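Local coordinates for nitroreductase family protein (Sphingopyxis sp., PDB 7DP1) that reduces dinitroaniline herbicides as a nitroreductase that depends on bound flavin mononucleotide and on NADPH, at residues D68-A71 and A72-M76; A123-Q126 and Q127-G131; L163-E167 and H168-S172; L189-G192 and D193-L197. The protein carries 1 engineered substitution. All blocks are in the same frame, centred on the assembly; numbering follows the deposited sequence.

Contact 1 of 4, residues D68-A71 and A72-M76; sequences DAVA and ARIVM
Ala72 meets the preceding turn of helix 60-74 through its backbone and its methyl group: Ala72 N donates to Asp68 O at 3.0 Å, while CB rests near the carbonyl oxygens of Asp68 and Ala69. Arg73 follows with a weaker version of the same bond, its N lying 3.3 Å from Ala69 O. Bends at chi2 and chi3 then carry the arginine chain away from the helix, and NE donates to Gly80 O in the following loop. Ile74 makes the one apolar side-chain contact as well as a backbone bond. Its N donates to Val70 O at 2.9 Å, with the donor in the carbonyl plane, and its longer branch folds back over the same oxygen: CG1 sits anti to the carbonyl carbon (chi1 -75°), only 3.2 Å from Val70 O. From there CD1 reaches Val70 CG1 at 4.1 Å, the two side chains crossing at a slant. This apolar pair belongs to the inward side of the helix, where Val70 also packs on Val185 and Ile74 on Tyr181. Val75 N continues the series to Ala71 O at 3.2 Å, and the CG2 methyl of Val75 lies 3.7 Å from that oxygen. At Met76 the backbone N turns to Arg73 O instead, and SD lies 3.6 Å above one face of the Arg73 guanidinium, offset toward its rim. The chemistry is therefore divided: backbone bonds from Ala72 through Val75 to the residue four places earlier, that of Arg73 weak, hold the spiral, and Val70 with Ile74 ties successive turns on the side facing the protein.

Contact 2 of 4, residues A123-Q126 and Q127-G131; sequences AQFQ and QNYRG. With FMN (flavin mononucleotide), chain C.
At the flavin pocket Asn128 links the turn of Phe125 to the cofactor, one amide serving both. Its OD1 accepts from N3 of FMN at 2.8 Å, a rather bent bond (135°), while its ND2 donates to Phe125 O at 2.8 Å. That second bond is well formed: the donor lies on a lone pair of the carbonyl, and the oxygen lies almost in the amide plane. Phe125 O also takes the backbone N of Asn128 at 3.0 Å, from above the carbonyl plane, so two donors grip one oxygen; the amide itself is held in rotation by its bonds at both ends. The Phe125 ring, swung anti to the backbone N (chi1 178°), brings its CD2 to 3.5 Å from Asn128 ND2, with ring and amide planes 44° apart. Its CE1 meets Tyr129 CE2 at 4.1 Å, and Tyr129 OH is hydrogen-bonded to Cys177 O. A leucine in place of Asn128 would probably leave flavin N3 without this acceptor and cost Phe125 O its in-plane donor. Gln127 N and Tyr129 N each bond to the residue three places earlier, Gln124 O and Gln126 O. Such tightened turns, passing from helix 119-126 into a 3-10 segment that offers an amide to the pyrimidine edge of FMN, are consistent with a nitroreductase-family flavin site.

Contact 3 of 4, residues L163-E167 and H168-S172; sequences LLLVE and HGLAS
Leu165 packs closely against Leu170 and Ser172 on the buried side of this helix-to-strand turn. Its CD2 lies 3.6 Å from Leu170 CD1, the two side chains slanting across one another, and its CD1 comes to 3.7 Å from Ser172 CB; Ile37 and Ile203 border the same leucine. The backbone closes above it in a Schellman motif that ends helix 148-167, with Leu170 N donating to Leu165 O at 2.8 Å and Gly169 N to Val166 O at 3.1 Å. Gly169 takes the positive phi of the C-prime position, where a CB would jam against the preceding carbonyl oxygen. Gly169 also marks the exposed side; the His168 ring, partly exposed and touching Leu33 and Ser12 of the second subunit, is held by its edge: ND1 donates to Leu164 O at 2.8 Å, nearly straight (166°), with the oxygen in the ring plane. With an alanine at His168, Leu164 O would probably lose this donor and keep a weak, bent bond from the backbone N, and the flank of Glu167 would be left uncovered. Glu167 runs beside the histidine, pointing the same way, its carboxylate turned 87° to the ring and OE1 lying 3.3 Å from His168 CE1. That OE1 is hydrogen-bonded to Ser12 OG of the second subunit.

Contact 4 of 4, residues L189-G192 and D193-L197; sequences LGLG and DDQIL
Gln195 turns back toward Gly192 to close a type I beta turn, Gly192 to Gln195, at the entry to strand 195-204. Its N donates to Gly192 O at 3.3 Å, a weak bond. The side chain starts beside the same oxygen, with CB 3.6 Å from Gly192 O. CG, set anti to the carbonyl carbon (chi1 -68°), approaches Leu191 CD2 at 4.5 Å, a loose apolar touch. A bend at chi2 then swings the amide round so that its two ends find different partners: OE1 accepts from His141 ND1 on neighbouring strand 136-143, while NE2 points at Asp194 OD2, 3.5 Å away, in a weak but almost straight bond (176°).

Asp194 is folded over the turn. Its CG lies between the backbone N and the carbonyl carbon (chi1 65°), which places OD1 3.5 Å from Gly192 CA, where a side chain on that residue would have stood; a glycine thus leaves room for the carboxylate. Asp193 OD1 has a long, weak ion pair with Arg186. Just before the turn, Gly190 ends helix 182-189 in a Schellman motif, and Leu189 O accepts from Gln229 NE2 of the second subunit.

Since the bond that closes the turn is weak and its side-chain contacts are slight, the turn gains anchoring from outside through Gln195 OE1 and His141, while within it the Asp194 carboxylate holds Gln195 NE2 by a weak bond.

In the fold
The four contacts follow one another along the chain, and all are local contacts within the nitroreductase domain. Contacts 1 and 2 are neighbours, their centres 12 Å apart, and they touch where Val70 and Ile74 of helix 60-74 pack on the Tyr129 ring, Ile74 CD1 lying 3.4 Å from Tyr129 CD2. Contacts 3 and 4 are distant, with centres 27 Å apart, yet both lead into the same antiparallel sheet through adjacent strands, 171-175 and 195-204. Contact 1 and contact 3 lie on opposite sides of the chain's centre, 30 Å apart between centres. Of the four, contact 2 is the one that holds a flavin-pocket residue; contacts 3 and 4 reach the second subunit.

Contact 1 of 4, residues D68-A71 and A72-M76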
loop_
_atom_site.group_PDB
_atom_site.type_symbol
_atom_site.label_atom_id
_atom_site.label_comp_id
_atom_site.label_asym_id
_atom_site.label_seq_id
_atom_site.Cartn_x
_atom_site.Cartn_y
_atom_site.Cartn_z
ATOM N N ASP A 68 27.188 6.014 -5.930
ATOM C CA ASP A 68 28.225 6.305 -6.913
ATOM C C ASP A 68 27.909 5.629 -8.235
ATOM O O ASP A 68 28.092 6.202 -9.309
ATOM C CB ASP A 68 29.587 5.826 -6.410
ATOM C CG ASP A 68 30.105 6.645 -5.240
ATOM O OD1 ASP A 68 29.549 7.733 -4.972
ATOM O OD2 ASP A 68 31.079 6.205 -4.595
ATOM N N ALA A 69 27.438 4.390 -8.138
ATOM C CA ALA A 69 27.071 3.624 -9.310
ATOM C C ALA A 69 25.947 4.312 -10.065
ATOM O O ALA A 69 25.996 4.436 -11.283
ATOM C CB ALA A 69 26.670 2.231 -8.918
ATOM N N VAL A 70 24.934 4.762 -9.335
ATOM C CA VAL A 70 23.815 5.430 -9.970
ATOM C C VAL A 70 24.255 6.788 -10.543
ATOM O O VAL A 70 23.814 7.189 -11.619
ATOM C CB VAL A 70 22.659 5.614 -8.981
ATOM C CG1 VAL A 70 21.586 6.504 -9.578
ATOM C CG2 VAL A 70 22.051 4.244 -8.619
ATOM N N ALA A 71 25.151 7.475 -9.846
ATOM C CA ALA A 71 25.677 8.741 -10.347
ATOM C C ALA A 71 26.392 8.549 -11.692
ATOM O O ALA A 71 26.311 9.399 -12.580
ATOM C CB ALA A 71 26.602 9.366 -9.332
ATOM N N ALA A 72 27.102 7.433 -11.831
ATOM C CA ALA A 72 27.775 7.101 -13.087
ATOM C C ALA A 72 26.779 6.964 -14.238
ATOM O O ALA A 72 27.079 7.356 -15.357
ATOM C CB ALA A 72 28.587 5.824 -12.935
ATOM N N ARG A 73 25.614 6.380 -13.966
ATOM C CA ARG A 73 24.566 6.287 -14.966
ATOM C C ARG A 73 24.029 7.678 -15.233
ATOM O O ARG A 73 23.764 8.046 -16.382
ATOM C CB ARG A 73 23.424 5.366 -14.500
ATOM C CG ARG A 73 23.836 3.934 -14.201
ATOM C CD ARG A 73 24.515 3.300 -15.402
ATOM N NE ARG A 73 23.568 3.037 -16.488
ATOM C CZ ARG A 73 23.866 2.342 -17.582
ATOM N NH1 ARG A 73 22.941 2.131 -18.506
ATOM N NH2 ARG A 73 25.090 1.855 -17.754
ATOM N N ILE A 74 23.905 8.468 -14.170
ATOM C CA ILE A 74 23.205 9.745 -14.275
ATOM C C ILE A 74 23.896 10.686 -15.254
ATOM O O ILE A 74 23.232 11.353 -16.032
ATOM C CB ILE A 74 23.065 10.437 -12.908
ATOM C CG1 ILE A 74 22.000 9.739 -12.081
ATOM C CG2 ILE A 74 22.648 11.889 -13.067
ATOM C CD1 ILE A 74 21.766 10.391 -10.762
ATOM N N VAL A 75 25.222 10.726 -15.235
ATOM C CA VAL A 75 25.935 11.607 -16.154
ATOM C C VAL A 75 25.858 11.093 -17.587
ATOM O O VAL A 75 26.264 11.785 -18.528
ATOM C CB VAL A 75 27.409 11.792 -15.747
ATOM C CG1 VAL A 75 27.500 12.559 -14.432
ATOM C CG2 VAL A 75 28.135 10.441 -15.669
ATOM N N MET A 76 25.368 9.868 -17.762
ATOM C CA MET A 76 25.182 9.326 -19.107
ATOM C C MET A 76 23.975 9.966 -19.771
ATOM O O MET A 76 23.663 9.686 -20.928
ATOM C CB MET A 76 25.014 7.805 -19.083
ATOM C CG MET A 76 26.247 7.034 -18.633
ATOM S SD MET A 76 26.054 5.240 -18.744
ATOM C CE MET A 76 27.553 4.672 -17.939
#

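Contact 2 of 4, residues A123-Q126 and Q127-G131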
loop_
_atom_site.group_PDB
_atom_site.type_symbol
_atom_site.label_atom_id
_atom_site.label_comp_id
_atom_site.label_asym_id
_atom_site.label_seq_id
_atom_site.Cartn_x
_atom_site.Cartn_y
_atom_site.Cartn_z
ATOM N N ALA A 123 18.887 20.756 -10.257
ATOM C CA ALA A 123 19.860 20.557 -9.195
ATOM C C ALA A 123 19.211 19.962 -7.958
ATOM O O ALA A 123 19.721 18.996 -7.385
ATOM C CB ALA A 123 20.547 21.876 -8.862
ATOM N N GLN A 124 18.086 20.533 -7.546
ATOM C CA GLN A 124 17.387 20.012 -6.382
ATOM C C GLN A 124 16.957 18.570 -6.634
ATOM O O GLN A 124 17.130 17.716 -5.763
ATOM C CB GLN A 124 16.177 20.885 -6.027
ATOM C CG GLN A 124 15.116 20.212 -5.143
ATOM C CD GLN A 124 15.638 19.764 -3.782
ATOM O OE1 GLN A 124 16.698 20.199 -3.329
ATOM N NE2 GLN A 124 14.886 18.885 -3.124
ATOM N N PHE A 125 16.443 18.277 -7.830
ATOM C CA PHE A 125 15.898 16.937 -8.085
ATOM C C PHE A 125 16.947 15.837 -7.974
ATOM O O PHE A 125 16.661 14.735 -7.515
ATOM C CB PHE A 125 15.264 16.855 -9.479
ATOM C CG PHE A 125 14.733 15.480 -9.824
ATOM C CD1 PHE A 125 15.485 14.607 -10.605
ATOM C CD2 PHE A 125 13.512 15.045 -9.338
ATOM C CE1 PHE A 125 15.019 13.337 -10.910
ATOM C CE2 PHE A 125 13.034 13.770 -9.648
ATOM C CZ PHE A 125 13.789 12.919 -10.431
ATOM N N GLN A 126 18.176 16.160 -8.344
ATOM C CA GLN A 126 19.268 15.202 -8.276
ATOM C C GLN A 126 19.597 14.796 -6.839
ATOM O O GLN A 126 20.194 13.749 -6.608
ATOM C CB GLN A 126 20.494 15.768 -8.989
ATOM C CG GLN A 126 20.212 16.031 -10.458
ATOM C CD GLN A 126 21.355 15.628 -11.367
ATOM O OE1 GLN A 126 22.512 15.575 -10.946
ATOM N NE2 GLN A 126 21.034 15.329 -12.622
ATOM N N GLN A 127 19.176 15.613 -5.879
ATOM C CA GLN A 127 19.367 15.311 -4.465
ATOM C C GLN A 127 18.675 13.998 -4.112
ATOM O O GLN A 127 19.047 13.335 -3.142
ATOM C CB GLN A 127 18.819 16.441 -3.595
ATOM C CG GLN A 127 19.681 17.698 -3.585
ATOM C CD GLN A 127 20.874 17.604 -2.650
ATOM O OE1 GLN A 127 21.237 16.526 -2.190
ATOM N NE2 GLN A 127 21.494 18.744 -2.369
ATOM N N ASN A 128 17.677 13.623 -4.914
ATOM C CA ASN A 128 16.970 12.348 -4.744
ATOM C C ASN A 128 17.974 11.208 -4.656
ATOM O O ASN A 128 17.827 10.271 -3.868
ATOM C CB ASN A 128 16.012 12.074 -5.918
ATOM C CG ASN A 128 14.605 12.619 -5.696
ATOM O OD1 ASN A 128 13.740 11.929 -5.164
ATOM N ND2 ASN A 128 14.361 13.844 -6.158
ATOM N N TYR A 129 18.996 11.286 -5.493
ATOM C CA TYR A 129 19.933 10.185 -5.617
ATOM C C TYR A 129 21.009 10.216 -4.523
ATOM O O TYR A 129 21.913 9.377 -4.514
ATOM C CB TYR A 129 20.521 10.186 -7.028
ATOM C CG TYR A 129 19.417 9.890 -8.029
ATOM C CD1 TYR A 129 18.813 8.636 -8.075
ATOM C CD2 TYR A 129 18.940 10.876 -8.893
ATOM C CE1 TYR A 129 17.776 8.364 -8.971
ATOM C CE2 TYR A 129 17.905 10.607 -9.797
ATOM C CZ TYR A 129 17.337 9.354 -9.829
ATOM O OH TYR A 129 16.323 9.083 -10.718
ATOM N N ARG A 130 20.862 11.142 -3.575
ATOM C CA ARG A 130 21.575 11.058 -2.308
ATOM C C ARG A 130 20.595 10.867 -1.145
ATOM O O ARG A 130 20.952 11.068 0.014
ATOM C CB ARG A 130 22.375 12.337 -2.058
ATOM C CG ARG A 130 23.067 12.920 -3.265
ATOM C CD ARG A 130 23.774 14.224 -2.890
ATOM N NE ARG A 130 25.228 14.127 -2.914
ATOM C CZ ARG A 130 25.965 14.237 -4.014
ATOM N NH1 ARG A 130 25.381 14.443 -5.186
ATOM N NH2 ARG A 130 27.284 14.141 -3.940
ATOM N N GLY A 131 19.376 10.432 -1.449
ATOM C CA GLY A 131 18.390 10.169 -0.417
ATOM C C GLY A 131 18.103 11.430 0.382
ATOM O O GLY A 131 17.674 11.376 1.536
HETATM N N1 FMN C . 9.076 11.988 -3.765
HETATM C C2 FMN C . 10.234 12.429 -4.373
HETATM O O2 FMN C . 10.631 13.573 -4.193
HETATM N N3 FMN C . 10.960 11.596 -5.194
HETATM C C4 FMN C . 10.547 10.305 -5.421
HETATM O O4 FMN C . 11.230 9.565 -6.153
HETATM C C4A FMN C . 9.370 9.865 -4.816
HETATM N N5 FMN C . 8.917 8.581 -5.027
HETATM C C5A FMN C . 7.765 8.124 -4.418
HETATM C C6 FMN C . 7.355 6.813 -4.650
HETATM C C7 FMN C . 6.203 6.335 -4.055
HETATM C C7M FMN C . 5.747 4.926 -4.279
HETATM C C8 FMN C . 5.459 7.161 -3.227
HETATM C C8M FMN C . 4.229 6.578 -2.592
HETATM C C9 FMN C . 5.862 8.477 -2.991
HETATM C C9A FMN C . 7.023 8.969 -3.592
HETATM N N10 FMN C . 7.466 10.267 -3.391
HETATM C C10 FMN C . 8.631 10.711 -3.998
HETATM C "C1'" FMN C . 6.729 11.209 -2.494
HETATM C "C2'" FMN C . 5.462 11.815 -3.089
HETATM O "O2'" FMN C . 5.806 12.879 -3.940
HETATM C "C3'" FMN C . 4.611 12.343 -1.939
HETATM O "O3'" FMN C . 4.109 11.214 -1.255
HETATM C "C4'" FMN C . 3.419 13.189 -2.378
HETATM O "O4'" FMN C . 3.792 14.404 -3.003
HETATM C "C5'" FMN C . 2.629 13.542 -1.142
HETATM O "O5'" FMN C . 3.474 14.279 -0.293
HETATM P P FMN C . 3.602 13.771 1.227
HETATM O O1P FMN C . 4.720 14.523 1.892
HETATM O O2P FMN C . 2.283 14.011 1.941
HETATM O O3P FMN C . 3.889 12.280 1.215
#

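Contact 3 of 4, residues L163-E167 and H168-S172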
loop_
_atom_site.group_PDB
_atom_site.type_symbol
_atom_site.label_atom_id
_atom_site.label_comp_id
_atom_site.label_asym_id
_atom_site.label_seq_id
_atom_site.Cartn_x
_atom_site.Cartn_y
_atom_site.Cartn_z
ATOM N N LEU A 163 4.612 4.936 8.805
ATOM C CA LEU A 163 3.895 5.371 10.000
ATOM C C LEU A 163 4.629 5.023 11.286
ATOM O O LEU A 163 4.664 5.835 12.202
ATOM C CB LEU A 163 2.500 4.760 10.024
ATOM C CG LEU A 163 1.603 5.320 8.917
ATOM C CD1 LEU A 163 0.260 4.631 8.926
ATOM C CD2 LEU A 163 1.454 6.814 9.148
ATOM N N LEU A 164 5.226 3.829 11.346
ATOM C CA LEU A 164 5.982 3.425 12.537
ATOM C C LEU A 164 7.195 4.321 12.781
ATOM O O LEU A 164 7.571 4.583 13.929
ATOM C CB LEU A 164 6.451 1.975 12.405
ATOM C CG LEU A 164 5.322 0.960 12.569
ATOM C CD1 LEU A 164 5.701 -0.437 12.012
ATOM C CD2 LEU A 164 4.915 0.875 14.018
ATOM N N LEU A 165 7.815 4.771 11.695
ATOM C CA LEU A 165 8.961 5.662 11.798
ATOM C C LEU A 165 8.558 6.954 12.478
ATOM O O LEU A 165 9.177 7.384 13.449
ATOM C CB LEU A 165 9.534 5.954 10.408
ATOM C CG LEU A 165 10.305 4.807 9.749
ATOM C CD1 LEU A 165 10.671 5.174 8.317
ATOM C CD2 LEU A 165 11.566 4.478 10.566
ATOM N N VAL A 166 7.496 7.558 11.953
ATOM C CA VAL A 166 6.943 8.803 12.475
ATOM C C VAL A 166 6.625 8.675 13.951
ATOM O O VAL A 166 6.967 9.561 14.763
ATOM C CB VAL A 166 5.671 9.198 11.702
ATOM C CG1 VAL A 166 4.845 10.205 12.480
ATOM C CG2 VAL A 166 6.045 9.741 10.324
ATOM N N GLU A 167 5.985 7.565 14.298
ATOM C CA GLU A 167 5.660 7.252 15.690
ATOM C C GLU A 167 6.907 7.215 16.570
ATOM O O GLU A 167 6.850 7.582 17.746
ATOM C CB GLU A 167 4.932 5.910 15.783
ATOM C CG GLU A 167 4.501 5.518 17.194
ATOM C CD GLU A 167 3.925 4.111 17.265
ATOM O OE1 GLU A 167 4.581 3.179 16.757
ATOM O OE2 GLU A 167 2.827 3.933 17.839
ATOM N N HIS A 168 8.029 6.767 16.016
ATOM C CA HIS A 168 9.240 6.667 16.828
ATOM C C HIS A 168 10.202 7.836 16.601
ATOM O O HIS A 168 11.363 7.774 16.984
ATOM C CB HIS A 168 9.961 5.343 16.575
ATOM C CG HIS A 168 9.233 4.141 17.100
ATOM N ND1 HIS A 168 8.246 3.494 16.386
ATOM C CD2 HIS A 168 9.356 3.466 18.271
ATOM C CE1 HIS A 168 7.794 2.469 17.092
ATOM N NE2 HIS A 168 8.447 2.434 18.240
ATOM N N GLY A 169 9.708 8.913 16.007
ATOM C CA GLY A 169 10.517 10.105 15.860
ATOM C C GLY A 169 11.428 10.115 14.644
ATOM O O GLY A 169 12.254 11.018 14.501
ATOM N N LEU A 170 11.288 9.135 13.757
ATOM C CA LEU A 170 12.103 9.142 12.544
ATOM C C LEU A 170 11.255 9.614 11.387
ATOM O O LEU A 170 10.034 9.714 11.509
ATOM C CB LEU A 170 12.678 7.761 12.239
ATOM C CG LEU A 170 13.734 7.212 13.205
ATOM C CD1 LEU A 170 13.819 5.709 13.076
ATOM C CD2 LEU A 170 15.101 7.851 12.951
ATOM N N ALA A 171 11.888 9.860 10.247
ATOM C CA ALA A 171 11.146 10.331 9.095
ATOM C C ALA A 171 11.579 9.548 7.886
ATOM O O ALA A 171 12.576 8.816 7.943
ATOM C CB ALA A 171 11.357 11.818 8.876
ATOM N N SER A 172 10.848 9.715 6.790
ATOM C CA SER A 172 11.233 9.055 5.560
ATOM C C SER A 172 10.761 9.757 4.301
ATOM O O SER A 172 9.943 10.678 4.337
ATOM C CB SER A 172 10.736 7.615 5.575
ATOM O OG SER A 172 9.336 7.565 5.374
#

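Contact 4 of 4, residues L189-G192 and D193-L197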
loop_
_atom_site.group_PDB
_atom_site.type_symbol
_atom_site.label_atom_id
_atom_site.label_comp_id
_atom_site.label_asym_id
_atom_site.label_seq_id
_atom_site.Cartn_x
_atom_site.Cartn_y
_atom_site.Cartn_z
ATOM N N LEU A 189 23.529 -4.037 -4.993
ATOM C CA LEU A 189 22.967 -4.690 -3.826
ATOM C C LEU A 189 23.187 -6.202 -3.952
ATOM O O LEU A 189 22.954 -6.965 -3.010
ATOM C CB LEU A 189 21.472 -4.389 -3.715
ATOM C CG LEU A 189 21.012 -2.939 -3.487
ATOM C CD1 LEU A 189 19.510 -2.877 -3.323
ATOM C CD2 LEU A 189 21.703 -2.251 -2.328
ATOM N N GLY A 190 23.615 -6.626 -5.136
ATOM C CA GLY A 190 23.814 -8.036 -5.412
ATOM C C GLY A 190 22.519 -8.826 -5.528
ATOM O O GLY A 190 22.498 -10.017 -5.238
ATOM N N LEU A 191 21.439 -8.181 -5.968
ATOM C CA LEU A 191 20.179 -8.900 -6.190
ATOM C C LEU A 191 20.097 -9.480 -7.600
ATOM O O LEU A 191 20.623 -8.903 -8.558
ATOM C CB LEU A 191 18.976 -7.982 -5.942
ATOM C CG LEU A 191 18.705 -7.552 -4.500
ATOM C CD1 LEU A 191 17.699 -6.434 -4.514
ATOM C CD2 LEU A 191 18.194 -8.724 -3.645
ATOM N N GLY A 192 19.451 -10.638 -7.717
ATOM C CA GLY A 192 19.314 -11.319 -8.994
ATOM C C GLY A 192 18.341 -10.632 -9.935
ATOM O O GLY A 192 17.658 -9.678 -9.548
ATOM N N ASP A 193 18.270 -11.108 -11.178
ATOM C CA ASP A 193 17.321 -10.543 -12.136
ATOM C C ASP A 193 15.945 -11.230 -12.051
ATOM O O ASP A 193 15.038 -10.940 -12.845
ATOM C CB ASP A 193 17.882 -10.634 -13.548
ATOM C CG ASP A 193 19.214 -9.898 -13.695
ATOM O OD1 ASP A 193 19.840 -9.556 -12.666
ATOM O OD2 ASP A 193 19.628 -9.649 -14.844
ATOM N N ASP A 194 15.789 -12.110 -11.063
ATOM C CA ASP A 194 14.484 -12.655 -10.707
ATOM C C ASP A 194 13.741 -11.652 -9.836
ATOM O O ASP A 194 12.543 -11.797 -9.577
ATOM C CB ASP A 194 14.629 -13.976 -9.963
ATOM C CG ASP A 194 15.316 -13.804 -8.618
ATOM O OD1 ASP A 194 16.452 -13.274 -8.584
ATOM O OD2 ASP A 194 14.702 -14.169 -7.589
ATOM N N GLN A 195 14.480 -10.666 -9.331
ATOM C CA GLN A 195 13.903 -9.600 -8.502
ATOM C C GLN A 195 13.615 -8.361 -9.336
ATOM O O GLN A 195 14.282 -8.105 -10.345
ATOM C CB GLN A 195 14.848 -9.228 -7.357
ATOM C CG GLN A 195 14.990 -10.322 -6.336
ATOM C CD GLN A 195 13.707 -10.516 -5.569
ATOM O OE1 GLN A 195 13.237 -9.604 -4.884
ATOM N NE2 GLN A 195 13.105 -11.694 -5.713
ATOM N N ILE A 196 12.633 -7.586 -8.905
ATOM C CA ILE A 196 12.372 -6.284 -9.508
ATOM C C ILE A 196 12.326 -5.233 -8.410
ATOM O O ILE A 196 11.725 -5.444 -7.351
ATOM C CB ILE A 196 11.051 -6.284 -10.347
ATOM C CG1 ILE A 196 10.750 -4.885 -10.889
ATOM C CG2 ILE A 196 9.858 -6.806 -9.534
ATOM C CD1 ILE A 196 9.681 -4.853 -11.991
ATOM N N LEU A 197 12.984 -4.107 -8.647
ATOM C CA LEU A 197 13.017 -3.053 -7.649
ATOM C C LEU A 197 11.777 -2.219 -7.798
ATOM O O LEU A 197 11.527 -1.704 -8.885
ATOM C CB LEU A 197 14.258 -2.172 -7.808
ATOM C CG LEU A 197 14.326 -0.930 -6.908
ATOM C CD1 LEU A 197 14.469 -1.326 -5.445
ATOM C CD2 LEU A 197 15.470 -0.000 -7.323
#